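Local coordinates for germination protein YpeB (Bacillus megaterium QM B1551, PDB 5BOI) that takes part in the germination of bacterial spores, probably as an inhibitory protein, with this chain forming its PepSY-containing C-terminal part, at residues A[18-23]-A[27-32]; A[48-51]-A[56-59]; A[90-95]-A[116-121]; A[94-99]-A[133-138]. All coordinates share one frame; numbering follows the deposited sequence. Where two conformers were deposited one is given.

How the interactions relate
From the N terminus, interaction 1 closes the short connection from helix 12-22 to strand 30-35, with three residues between its segments. Interaction 2 follows in series, closing the hairpin of strands 44-50 and 57-63. Their centres lie about 9 Å apart, and strand 30-35 pairs with strand 44-50, so both belong to one end of the chain. Interactions 3 and 4, centres about 6 Å apart, share Lys94 and Phe95 of helix 85-98; both loops start there, and the one ending at 133-138 runs on past the one ending at 116-121, to the neighbouring antiparallel strand. Phe22 touches Phe95, joining the two groups; interaction 2 stays about 11 Å (nearest atoms) from interactions 3 and 4.

Interaction 1. Residues A[18-23]-A[27-32]; sequences VARSFL and GNEQIH
Arg20, on helix 12-22, lays its guanidinium group over Ile31 at the start of strand 30-35, and this contact carries most of the joint between the two segments. Ile31 CD1 sits 3.8 Å above the guanidinium plane, over one face, displaced toward the rim, and lies 4.0 Å from Arg20 CZ. The torsions explain the meeting: Arg20 CG stands beside the backbone N (chi1 -57°), and the chain then runs extended from CG to NE, carrying the flat end across to the strand while its CB does not itself point there. Ile31 reaches back with its CG1 branch, whose terminal methyl does the touching.

The polar approaches are longer. Arg20 NH2 comes to 4.1 Å from Glu29 O, which lies near the guanidinium plane at its edge, and to 4.4 Å from Glu29 OE1; the opposite charges are too far apart to count as a salt bridge. Within the turn, Glu29 OE1 instead accepts a hydrogen bond from Gly27 N (3.0 Å, 147°), on the syn side of the carboxylate. At the backbone angles of Gly27 a CB would collide with the carbonyl O of the residue before.

Outward, Ile31 and Glu29 both rest on Ile49 of strand 44-50, while Ala19 packs on Leu47 and Met60. The chemistry is therefore that of the face of a charged, flat group packed against a methyl: NH2 is buried without a hydrogen-bond partner in the model, and attraction from the Glu29 carboxylate probably eases that cost only at long range.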
loop_
_atom_site.group_PDB
_atom_site.type_symbol
_atom_site.label_atom_id
_atom_site.label_comp_id
_atom_site.label_asym_id
_atom_site.label_seq_id
_atom_site.Cartn_x
_atom_site.Cartn_y
_atom_site.Cartn_z
ATOM N N VAL A 18 -18.826 -7.724 -4.425
ATOM C CA VAL A 18 -17.679 -6.919 -4.037
ATOM C C VAL A 18 -16.652 -6.954 -5.162
ATOM O O VAL A 18 -16.172 -5.914 -5.622
ATOM C CB VAL A 18 -17.055 -7.424 -2.721
ATOM C CG1 VAL A 18 -15.942 -6.495 -2.262
ATOM C CG2 VAL A 18 -18.127 -7.531 -1.647
ATOM N N ALA A 19 -16.356 -8.166 -5.618
ATOM C CA ALA A 19 -15.392 -8.394 -6.687
ATOM C C ALA A 19 -15.743 -7.629 -7.967
ATOM O O ALA A 19 -14.898 -6.937 -8.537
ATOM C CB ALA A 19 -15.281 -9.894 -6.976
ATOM N N ARG A 20 -16.988 -7.758 -8.415
ATOM C CA ARG A 20 -17.429 -7.107 -9.645
ATOM C C ARG A 20 -17.178 -5.599 -9.601
ATOM O O ARG A 20 -16.667 -5.012 -10.560
ATOM C CB ARG A 20 -18.912 -7.386 -9.886
ATOM C CG ARG A 20 -19.262 -8.861 -9.961
ATOM C CD ARG A 20 -20.642 -9.072 -10.576
ATOM N NE ARG A 20 -21.045 -10.476 -10.536
ATOM C CZ ARG A 20 -20.665 -11.389 -11.424
ATOM N NH1 ARG A 20 -21.080 -12.643 -11.305
ATOM N NH2 ARG A 20 -19.865 -11.051 -12.429
ATOM N N SER A 21 -17.527 -4.988 -8.475
ATOM C CA SER A 21 -17.360 -3.552 -8.273
ATOM C C SER A 21 -15.893 -3.118 -8.198
ATOM O O SER A 21 -15.475 -2.180 -8.881
ATOM C CB SER A 21 -18.089 -3.130 -7.000
ATOM O OG SER A 21 -18.339 -1.739 -6.999
ATOM N N PHE A 22 -15.120 -3.810 -7.365
ATOM C CA PHE A 22 -13.705 -3.502 -7.151
ATOM C C PHE A 22 -12.863 -3.639 -8.421
ATOM O O PHE A 22 -11.943 -2.854 -8.657
ATOM C CB PHE A 22 -13.151 -4.423 -6.063
ATOM C CG PHE A 22 -11.850 -3.968 -5.469
ATOM C CD1 PHE A 22 -11.816 -2.932 -4.543
ATOM C CD2 PHE A 22 -10.663 -4.595 -5.812
ATOM C CE1 PHE A 22 -10.613 -2.525 -3.981
ATOM C CE2 PHE A 22 -9.457 -4.196 -5.249
ATOM C CZ PHE A 22 -9.435 -3.157 -4.332
ATOM N N LEU A 23 -13.184 -4.648 -9.228
ATOM C CA LEU A 23 -12.380 -5.009 -10.393
ATOM C C LEU A 23 -13.001 -4.504 -11.682
ATOM O O LEU A 23 -12.483 -4.757 -12.773
ATOM C CB LEU A 23 -12.210 -6.525 -10.473
ATOM C CG LEU A 23 -11.462 -7.199 -9.326
ATOM C CD1 LEU A 23 -11.582 -8.706 -9.461
ATOM C CD2 LEU A 23 -10.010 -6.763 -9.325
ATOM N N GLY A 27 -19.620 -8.451 -16.424
ATOM C CA GLY A 27 -20.615 -9.479 -16.172
ATOM C C GLY A 27 -20.528 -10.779 -16.953
ATOM O O GLY A 27 -21.307 -11.696 -16.699
ATOM N N ASN A 28 -19.601 -10.873 -17.900
ATOM C CA ASN A 28 -19.441 -12.116 -18.652
ATOM C C ASN A 28 -18.438 -13.062 -17.994
ATOM O O ASN A 28 -18.192 -14.163 -18.490
ATOM C CB ASN A 28 -19.028 -11.830 -20.103
ATOM C CG ASN A 28 -17.768 -10.979 -20.209
ATOM O OD1 ASN A 28 -16.850 -11.089 -19.395
ATOM N ND2 ASN A 28 -17.717 -10.134 -21.233
ATOM N N GLU A 29 -17.870 -12.624 -16.874
ATOM C CA GLU A 29 -16.842 -13.391 -16.179
ATOM C C GLU A 29 -17.426 -14.472 -15.279
ATOM O O GLU A 29 -18.282 -14.200 -14.438
ATOM C CB GLU A 29 -15.958 -12.467 -15.339
ATOM C CG GLU A 29 -15.213 -11.405 -16.125
ATOM C CD GLU A 29 -16.006 -10.120 -16.266
ATOM O OE1 GLU A 29 -17.121 -10.043 -15.704
ATOM O OE2 GLU A 29 -15.508 -9.185 -16.929
ATOM N N GLN A 30 -16.956 -15.701 -15.460
ATOM C CA GLN A 30 -17.267 -16.770 -14.523
ATOM C C GLN A 30 -16.406 -16.577 -13.275
ATOM O O GLN A 30 -15.228 -16.230 -13.377
ATOM C CB GLN A 30 -17.018 -18.149 -15.148
ATOM C CG GLN A 30 -16.848 -19.265 -14.118
ATOM C CD GLN A 30 -15.943 -20.391 -14.587
ATOM O OE1 GLN A 30 -16.058 -20.872 -15.716
ATOM N NE2 GLN A 30 -15.031 -20.815 -13.716
ATOM N N ILE A 31 -16.989 -16.786 -12.099
ATOM C CA ILE A 31 -16.236 -16.661 -10.856
ATOM C C ILE A 31 -16.303 -17.934 -10.008
ATOM O O ILE A 31 -17.357 -18.285 -9.482
ATOM C CB ILE A 31 -16.738 -15.471 -10.015
ATOM C CG1 ILE A 31 -16.847 -14.211 -10.881
ATOM C CG2 ILE A 31 -15.831 -15.247 -8.801
ATOM C CD1 ILE A 31 -17.265 -12.966 -10.117
ATOM N N HIS A 32 -15.169 -18.621 -9.894
ATOM C CA HIS A 32 -15.032 -19.800 -9.040
ATOM C C HIS A 32 -14.633 -19.365 -7.632
ATOM O O HIS A 32 -13.566 -18.776 -7.437
ATOM C CB HIS A 32 -13.996 -20.771 -9.629
ATOM C CG HIS A 32 -13.618 -21.899 -8.715
ATOM N ND1 HIS A 32 -14.416 -23.005 -8.524
ATOM C CD2 HIS A 32 -12.514 -22.096 -7.955
ATOM C CE1 HIS A 32 -13.826 -23.834 -7.678
ATOM N NE2 HIS A 32 -12.669 -23.304 -7.318
#

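Interaction 2. Residues A[48-51]-A[56-59]; sequences TITD and QETY
Thr58 O receives the shortest polar bond of this contact, from Ile49 N at 2.7 Å, and the donor lies in the carbonyl plane. It opens the ladder of a beta hairpin in which strands 44-50 and 57-63 run antiparallel; the axes of segments 48-50 and 57-59 approach to 4.6 Å, at 156°. Thr58 N answers with a bond of 2.8 Å to Ile49 O, so Ile49 and Thr58 form the hydrogen-bonded pair, flanked by the non-hydrogen-bonded pairs Thr48-Tyr59 and Thr50-Glu57. Asp51 N to Gln56 O, at 3.0 Å and 165°, extends the ladder toward the turn. There the Asp51 carboxylate serves the loop, OD1 accepting from Lys53 N as in an Asx turn.

Side chains divide by face. Ile49 and Thr58 share one, where Leu23 covers both of them. On the other, the side chains of Thr50 and Glu57 lie side by side, pointing the same way, with Thr50 CG2 3.8 Å from Glu57 CG, and Thr48 lies alongside the Tyr59 ring with OG1 3.8 Å from Tyr59 CD2. Thr48 chi1 of -57° sets OG1 beside the backbone N and turns the methyl anti to that N. This brings Thr48 CG2 to 3.3 Å from Glu57 OE1.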
loop_
_atom_site.group_PDB
_atom_site.type_symbol
_atom_site.label_atom_id
_atom_site.label_comp_id
_atom_site.label_asym_id
_atom_site.label_seq_id
_atom_site.Cartn_x
_atom_site.Cartn_y
_atom_site.Cartn_z
ATOM N N THR A 48 -11.505 -17.139 -8.012
ATOM C CA THR A 48 -10.766 -17.240 -9.264
ATOM C C THR A 48 -11.668 -16.778 -10.400
ATOM O O THR A 48 -12.532 -17.522 -10.857
ATOM C CB THR A 48 -10.274 -18.679 -9.544
ATOM O OG1 THR A 48 -9.468 -19.139 -8.453
ATOM C CG2 THR A 48 -9.447 -18.718 -10.820
ATOM N N ILE A 49 -11.470 -15.542 -10.840
ATOM C CA ILE A 49 -12.292 -14.955 -11.888
ATOM C C ILE A 49 -11.662 -15.176 -13.262
ATOM O O ILE A 49 -10.501 -14.842 -13.483
ATOM C CB ILE A 49 -12.498 -13.451 -11.649
ATOM C CG1 ILE A 49 -13.168 -13.221 -10.294
ATOM C CG2 ILE A 49 -13.320 -12.838 -12.765
ATOM C CD1 ILE A 49 -12.358 -12.363 -9.353
ATOM N N THR A 50 -12.429 -15.741 -14.188
ATOM C CA THR A 50 -11.893 -16.079 -15.498
ATOM C C THR A 50 -12.553 -15.262 -16.607
ATOM O O THR A 50 -13.775 -15.236 -16.722
ATOM C CB THR A 50 -12.083 -17.581 -15.808
ATOM O OG1 THR A 50 -13.466 -17.925 -15.666
ATOM C CG2 THR A 50 -11.272 -18.433 -14.849
ATOM N N ASP A 51 -11.740 -14.580 -17.405
ATOM C CA ASP A 51 -12.215 -13.979 -18.645
ATOM C C ASP A 51 -12.619 -15.129 -19.569
ATOM O O ASP A 51 -11.937 -16.153 -19.607
ATOM C CB ASP A 51 -11.114 -13.106 -19.269
ATOM C CG ASP A 51 -11.594 -12.279 -20.458
ATOM O OD1 ASP A 51 -12.674 -12.554 -21.015
ATOM O OD2 ASP A 51 -10.868 -11.344 -20.852
ATOM N N GLN A 56 -7.570 -15.419 -19.320
ATOM C CA GLN A 56 -6.861 -14.746 -18.240
ATOM C C GLN A 56 -7.572 -14.952 -16.906
ATOM O O GLN A 56 -8.790 -14.782 -16.807
ATOM C CB GLN A 56 -6.734 -13.245 -18.532
ATOM C CG GLN A 56 -5.722 -12.858 -19.608
ATOM C CD GLN A 56 -4.271 -13.020 -19.166
ATOM O OE1 GLN A 56 -3.989 -13.492 -18.063
ATOM N NE2 GLN A 56 -3.344 -12.615 -20.030
ATOM N N GLU A 57 -6.809 -15.303 -15.877
ATOM C CA GLU A 57 -7.390 -15.541 -14.566
ATOM C C GLU A 57 -6.977 -14.482 -13.552
ATOM O O GLU A 57 -5.843 -13.996 -13.560
ATOM C CB GLU A 57 -7.003 -16.926 -14.056
ATOM C CG GLU A 57 -7.501 -18.063 -14.924
ATOM C CD GLU A 57 -7.157 -19.416 -14.345
ATOM O OE1 GLU A 57 -7.301 -19.591 -13.118
ATOM O OE2 GLU A 57 -6.736 -20.305 -15.116
ATOM N N THR A 58 -7.920 -14.130 -12.688
ATOM C CA THR A 58 -7.693 -13.164 -11.621
ATOM C C THR A 58 -8.050 -13.813 -10.293
ATOM O O THR A 58 -9.079 -14.488 -10.176
ATOM C CB THR A 58 -8.533 -11.882 -11.819
ATOM O OG1 THR A 58 -8.077 -11.196 -12.991
ATOM C CG2 THR A 58 -8.411 -10.945 -10.601
ATOM N N TYR A 59 -7.194 -13.613 -9.298
ATOM C CA TYR A 59 -7.397 -14.207 -7.991
ATOM C C TYR A 59 -7.677 -13.105 -6.986
ATOM O O TYR A 59 -6.954 -12.114 -6.920
ATOM C CB TYR A 59 -6.174 -15.027 -7.573
ATOM C CG TYR A 59 -5.716 -15.987 -8.649
ATOM C CD1 TYR A 59 -4.855 -15.571 -9.663
ATOM C CD2 TYR A 59 -6.159 -17.302 -8.667
ATOM C CE1 TYR A 59 -4.439 -16.445 -10.657
ATOM C CE2 TYR A 59 -5.748 -18.180 -9.652
ATOM C CZ TYR A 59 -4.890 -17.747 -10.645
ATOM O OH TYR A 59 -4.480 -18.617 -11.630
#

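Interaction 3. Residues A[90-95]-A[116-121]; sequences NKATKF and GVFTFV
Phe120 and Ala92 bury the most surface here, and they meet where helix 85-98 lies over strand 115-123. Ala92 CB points at the strand and stands 4.0 Å from Phe120 CZ, with the ring approached obliquely. Ala92 CB also lies 3.9 Å from Phe118 CD2, so this methyl touches the flank of Phe118 and the far end of Phe120, two rings on the same face of the strand. Both phenylalanines hold CG beside the backbone N (chi1 -54° for Phe118 and -68° for Phe120), which directs the two rings up to the helix in a similar way.

Thr93 completes the contact from the next helical position. Its OG1 comes to the edge of the Phe120 ring, near the ring plane, 3.6 Å from Phe120 CE2, and the two side chains stand roughly perpendicular. The hydroxyl is not left to the aromatic edge, since it is hydrogen-bonded to Met89 O one helical turn back. Reducing Phe120 to an alanine would probably leave the methyl of Ala92 and the hydroxyl of Thr93 facing a gap where the ring had been.

The axes of the two short segments approach to 10.0 Å at an angle of 45°, a spacing bridged wholly by side chains. Met106 of strand 104-112 touches both rings, Leu85, Ala88 and Met89 touch Phe118, and Leu96 touches Phe120. Apart from the Thr93 hydroxyl at the ring edge, carbon meets carbon, so the contact is probably held by dispersion and exclusion of water, an apolar interface between helix and sheet.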
loop_
_atom_site.group_PDB
_atom_site.type_symbol
_atom_site.label_atom_id
_atom_site.label_comp_id
_atom_site.label_asym_id
_atom_site.label_seq_id
_atom_site.Cartn_x
_atom_site.Cartn_y
_atom_site.Cartn_z
ATOM N N ASN A 90 -0.952 8.566 -10.260
ATOM C CA ASN A 90 -2.193 9.322 -10.085
ATOM C C ASN A 90 -3.429 8.445 -10.134
ATOM O O ASN A 90 -4.364 8.628 -9.339
ATOM C CB ASN A 90 -2.299 10.424 -11.140
ATOM C CG ASN A 90 -1.297 11.531 -10.911
ATOM O OD1 ASN A 90 -0.798 11.701 -9.796
ATOM N ND2 ASN A 90 -0.997 12.290 -11.961
ATOM N N LYS A 91 -3.426 7.506 -11.075
ATOM C CA LYS A 91 -4.510 6.547 -11.232
ATOM C C LYS A 91 -4.652 5.629 -10.019
ATOM O O LYS A 91 -5.774 5.317 -9.592
ATOM C CB LYS A 91 -4.285 5.725 -12.492
ATOM C CG LYS A 91 -4.423 6.558 -13.774
ATOM C CD LYS A 91 -4.505 5.673 -15.003
ATOM C CE LYS A 91 -4.935 6.476 -16.232
ATOM N NZ LYS A 91 -3.989 7.568 -16.590
ATOM N N ALA A 92 -3.514 5.240 -9.458
ATOM C CA ALA A 92 -3.492 4.422 -8.241
ATOM C C ALA A 92 -4.105 5.213 -7.079
ATOM O O ALA A 92 -4.951 4.715 -6.338
ATOM C CB ALA A 92 -2.075 3.978 -7.914
ATOM N N THR A 93 -3.682 6.459 -6.939
ATOM C CA THR A 93 -4.206 7.302 -5.865
ATOM C C THR A 93 -5.730 7.460 -6.005
ATOM O O THR A 93 -6.476 7.340 -5.022
ATOM C CB THR A 93 -3.516 8.674 -5.875
ATOM O OG1 THR A 93 -2.092 8.487 -5.698
ATOM C CG2 THR A 93 -4.103 9.587 -4.778
ATOM N N LYS A 94 -6.198 7.689 -7.231
ATOM C CA LYS A 94 -7.629 7.892 -7.475
ATOM C C LYS A 94 -8.427 6.631 -7.173
ATOM O O LYS A 94 -9.518 6.687 -6.595
ATOM C CB LYS A 94 -7.883 8.301 -8.928
ATOM C CG LYS A 94 -9.385 8.432 -9.249
ATOM C CD LYS A 94 -9.665 8.526 -10.744
ATOM C CE LYS A 94 -11.171 8.721 -11.026
ATOM N NZ LYS A 94 -11.839 9.636 -10.049
ATOM N N PHE A 95 -7.870 5.495 -7.576
ATOM C CA PHE A 95 -8.517 4.209 -7.362
ATOM C C PHE A 95 -8.790 3.995 -5.872
ATOM O O PHE A 95 -9.919 3.655 -5.491
ATOM C CB PHE A 95 -7.653 3.071 -7.905
ATOM C CG PHE A 95 -8.227 1.708 -7.658
ATOM C CD1 PHE A 95 -9.144 1.164 -8.536
ATOM C CD2 PHE A 95 -7.846 0.969 -6.555
ATOM C CE1 PHE A 95 -9.674 -0.089 -8.318
ATOM C CE2 PHE A 95 -8.380 -0.295 -6.330
ATOM C CZ PHE A 95 -9.300 -0.817 -7.225
ATOM N N GLY A 116 3.522 -0.404 -12.907
ATOM C CA GLY A 116 3.864 0.506 -11.828
ATOM C C GLY A 116 3.570 -0.207 -10.521
ATOM O O GLY A 116 2.500 -0.785 -10.337
ATOM N N VAL A 117 4.536 -0.174 -9.616
ATOM C CA VAL A 117 4.400 -0.819 -8.320
ATOM C C VAL A 117 4.455 0.275 -7.263
ATOM O O VAL A 117 5.418 1.056 -7.207
ATOM C CB VAL A 117 5.527 -1.860 -8.094
ATOM C CG1 VAL A 117 5.376 -2.551 -6.747
ATOM C CG2 VAL A 117 5.516 -2.877 -9.239
ATOM N N PHE A 118 3.426 0.321 -6.432
ATOM C CA PHE A 118 3.281 1.394 -5.458
ATOM C C PHE A 118 2.984 0.876 -4.060
ATOM O O PHE A 118 2.285 -0.126 -3.901
ATOM C CB PHE A 118 2.147 2.325 -5.882
ATOM C CG PHE A 118 2.297 2.852 -7.263
ATOM C CD1 PHE A 118 3.267 3.790 -7.544
ATOM C CD2 PHE A 118 1.473 2.412 -8.286
ATOM C CE1 PHE A 118 3.417 4.284 -8.815
ATOM C CE2 PHE A 118 1.611 2.923 -9.565
ATOM C CZ PHE A 118 2.590 3.856 -9.825
ATOM N N THR A 119 3.520 1.562 -3.051
ATOM C CA THR A 119 3.120 1.304 -1.667
ATOM C C THR A 119 2.578 2.599 -1.071
ATOM O O THR A 119 3.177 3.659 -1.243
ATOM C CB THR A 119 4.286 0.790 -0.802
ATOM O OG1 THR A 119 4.837 -0.398 -1.394
ATOM C CG2 THR A 119 3.794 0.495 0.619
ATOM N N PHE A 120 1.423 2.510 -0.409
ATOM C CA PHE A 120 0.803 3.647 0.252
ATOM C C PHE A 120 0.766 3.327 1.732
ATOM O O PHE A 120 0.702 2.144 2.088
ATOM C CB PHE A 120 -0.631 3.865 -0.260
ATOM C CG PHE A 120 -0.706 4.329 -1.684
ATOM C CD1 PHE A 120 -0.540 3.431 -2.734
ATOM C CD2 PHE A 120 -0.926 5.660 -1.978
ATOM C CE1 PHE A 120 -0.610 3.852 -4.058
ATOM C CE2 PHE A 120 -0.989 6.087 -3.304
ATOM C CZ PHE A 120 -0.825 5.181 -4.339
ATOM N N VAL A 121 0.809 4.342 2.604
ATOM C CA VAL A 121 0.723 4.090 4.036
ATOM C C VAL A 121 -0.319 4.982 4.710
ATOM O O VAL A 121 -0.645 6.064 4.223
ATOM C CB VAL A 121 2.069 4.305 4.753
ATOM C CG1 VAL A 121 3.126 3.333 4.225
ATOM C CG2 VAL A 121 2.554 5.761 4.593
#

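Interaction 4. Residues A[94-99]-A[133-138]; sequences KFLKDH and DSVKMK
Leu96 and Met137 lie at the middle of the first shell of this contact: the isobutyl group of Leu96 lies alongside the methionine, the two pointing opposite ways, with Leu96 CG 3.7 Å from Met137 SD and both of its methyls close to the sulfur. One of those methyls, Leu96 CD2, also touches Val135 CG1 at 4.2 Å, two residues back along the strand. Met137 bends at chi3 (63°), which turns its terminal methyl from Leu96 to Phe95, where Met137 CE lies 3.6 Å from Phe95 CD2, oblique to the ring. A glycine in place of Leu96 would probably leave the Met137 sulfur and the Val135 methyl without their neighbour and let the methionine chain turn more freely.

The next shell fixes the aromatic partner. Chi1 of 177° carries the Phe95 ring to where it meets Met137 CE and offers one face to His99, whose ND1 lies 3.5 Å above the plane, displaced toward the rim. That same nitrogen donates to Phe95 O (2.9 Å, 158°), with the oxygen in the plane of the imidazole, so stacking and hydrogen bond together hold the histidine ring across the end of the helix. Phe22 of the N-terminal helix meets both rings edge-to-face.

Further out, Phe149 of strand 146-150 covers Leu96 and Val135, Phe101 adds to Leu96, and Phe120 touches Met137. Strand 134-140 lies between strands 115-123 and 146-150, antiparallel to both. The arrangement is that of a helix packed through apolar side chains on one face of an antiparallel sheet, consistent with the helix-on-sheet layers of a PepSY domain.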
loop_
_atom_site.group_PDB
_atom_site.type_symbol
_atom_site.label_atom_id
_atom_site.label_comp_id
_atom_site.label_asym_id
_atom_site.label_seq_id
_atom_site.Cartn_x
_atom_site.Cartn_y
_atom_site.Cartn_z
ATOM N N LYS A 94 -6.198 7.689 -7.231
ATOM C CA LYS A 94 -7.629 7.892 -7.475
ATOM C C LYS A 94 -8.427 6.631 -7.173
ATOM O O LYS A 94 -9.518 6.687 -6.595
ATOM C CB LYS A 94 -7.883 8.301 -8.928
ATOM C CG LYS A 94 -9.385 8.432 -9.249
ATOM C CD LYS A 94 -9.665 8.526 -10.744
ATOM C CE LYS A 94 -11.171 8.721 -11.026
ATOM N NZ LYS A 94 -11.839 9.636 -10.049
ATOM N N PHE A 95 -7.870 5.495 -7.576
ATOM C CA PHE A 95 -8.517 4.209 -7.362
ATOM C C PHE A 95 -8.790 3.995 -5.872
ATOM O O PHE A 95 -9.919 3.655 -5.491
ATOM C CB PHE A 95 -7.653 3.071 -7.905
ATOM C CG PHE A 95 -8.227 1.708 -7.658
ATOM C CD1 PHE A 95 -9.144 1.164 -8.536
ATOM C CD2 PHE A 95 -7.846 0.969 -6.555
ATOM C CE1 PHE A 95 -9.674 -0.089 -8.318
ATOM C CE2 PHE A 95 -8.380 -0.295 -6.330
ATOM C CZ PHE A 95 -9.300 -0.817 -7.225
ATOM N N LEU A 96 -7.771 4.225 -5.043
ATOM C CA LEU A 96 -7.918 4.029 -3.598
ATOM C C LEU A 96 -9.039 4.898 -3.042
ATOM O O LEU A 96 -9.904 4.405 -2.321
ATOM C CB LEU A 96 -6.611 4.320 -2.855
ATOM C CG LEU A 96 -5.510 3.280 -3.107
ATOM C CD1 LEU A 96 -4.190 3.701 -2.512
ATOM C CD2 LEU A 96 -5.958 1.940 -2.551
ATOM N N LYS A 97 -9.030 6.178 -3.396
ATOM C CA LYS A 97 -10.043 7.104 -2.914
ATOM C C LYS A 97 -11.430 6.707 -3.412
ATOM O O LYS A 97 -12.409 6.827 -2.682
ATOM C CB LYS A 97 -9.701 8.535 -3.337
ATOM C CG LYS A 97 -8.285 8.940 -2.954
ATOM C CD LYS A 97 -8.192 10.365 -2.477
ATOM C CE LYS A 97 -7.094 10.512 -1.434
ATOM N NZ LYS A 97 -7.367 9.703 -0.210
ATOM N N ASP A 98 -11.513 6.224 -4.648
ATOM C CA ASP A 98 -12.793 5.790 -5.208
ATOM C C ASP A 98 -13.340 4.523 -4.552
ATOM O O ASP A 98 -14.538 4.238 -4.659
ATOM C CB ASP A 98 -12.689 5.554 -6.723
ATOM C CG ASP A 98 -12.511 6.839 -7.510
ATOM O OD1 ASP A 98 -12.787 7.921 -6.956
ATOM O OD2 ASP A 98 -12.114 6.766 -8.690
ATOM N N HIS A 99 -12.480 3.764 -3.879
ATOM C CA HIS A 99 -12.908 2.485 -3.322
ATOM C C HIS A 99 -12.797 2.421 -1.805
ATOM O O HIS A 99 -12.520 1.360 -1.250
ATOM C CB HIS A 99 -12.121 1.342 -3.964
ATOM C CG HIS A 99 -12.474 1.117 -5.400
ATOM N ND1 HIS A 99 -11.951 1.880 -6.422
ATOM C CD2 HIS A 99 -13.346 0.258 -5.979
ATOM C CE1 HIS A 99 -12.460 1.481 -7.573
ATOM N NE2 HIS A 99 -13.311 0.497 -7.332
ATOM N N ASP A 133 1.182 0.140 8.427
ATOM C CA ASP A 133 -0.202 0.040 7.963
ATOM C C ASP A 133 -0.284 0.395 6.476
ATOM O O ASP A 133 -0.657 1.518 6.098
ATOM C CB ASP A 133 -1.100 0.956 8.799
ATOM C CG ASP A 133 -1.168 0.520 10.266
ATOM O OD1 ASP A 133 -0.340 -0.325 10.677
ATOM O OD2 ASP A 133 -2.033 1.019 11.010
ATOM N N SER A 134 0.077 -0.568 5.637
ATOM C CA SER A 134 0.337 -0.270 4.231
ATOM C C SER A 134 -0.579 -0.995 3.240
ATOM O O SER A 134 -1.144 -2.057 3.515
ATOM C CB SER A 134 1.797 -0.595 3.897
ATOM O OG SER A 134 2.068 -1.988 3.995
ATOM N N VAL A 135 -0.701 -0.385 2.072
ATOM C CA VAL A 135 -1.473 -0.944 0.969
ATOM C C VAL A 135 -0.553 -0.980 -0.242
ATOM O O VAL A 135 0.116 0.015 -0.543
ATOM C CB VAL A 135 -2.704 -0.123 0.679
ATOM C CG1 VAL A 135 -3.440 -0.701 -0.545
ATOM C CG2 VAL A 135 -3.632 -0.087 1.895
ATOM N N LYS A 136 -0.510 -2.121 -0.931
ATOM C CA LYS A 136 0.391 -2.293 -2.060
ATOM C C LYS A 136 -0.445 -2.384 -3.329
ATOM O O LYS A 136 -1.498 -3.018 -3.325
ATOM C CB LYS A 136 1.242 -3.554 -1.905
ATOM C CG LYS A 136 2.382 -3.429 -0.906
ATOM C CD LYS A 136 2.829 -4.786 -0.388
ATOM C CE LYS A 136 3.805 -4.632 0.769
ATOM N NZ LYS A 136 4.426 -3.276 0.782
ATOM N N MET A 137 0.019 -1.744 -4.396
ATOM C CA MET A 137 -0.722 -1.732 -5.657
ATOM C C MET A 137 0.205 -1.955 -6.821
ATOM O O MET A 137 1.345 -1.491 -6.799
ATOM C CB MET A 137 -1.437 -0.410 -5.861
ATOM C CG MET A 137 -2.326 0.009 -4.742
ATOM S SD MET A 137 -3.402 1.266 -5.400
ATOM C CE MET A 137 -4.292 0.339 -6.650
ATOM N N LYS A 138 -0.304 -2.641 -7.846
ATOM C CA LYS A 138 0.412 -2.832 -9.091
ATOM C C LYS A 138 -0.544 -2.420 -10.211
ATOM O O LYS A 138 -1.706 -2.839 -10.235
ATOM C CB LYS A 138 0.877 -4.278 -9.269
ATOM C CG LYS A 138 1.886 -4.728 -8.208
ATOM C CD LYS A 138 2.186 -6.211 -8.309
ATOM C CE LYS A 138 3.075 -6.649 -7.146
ATOM N NZ LYS A 138 3.320 -8.120 -7.119
#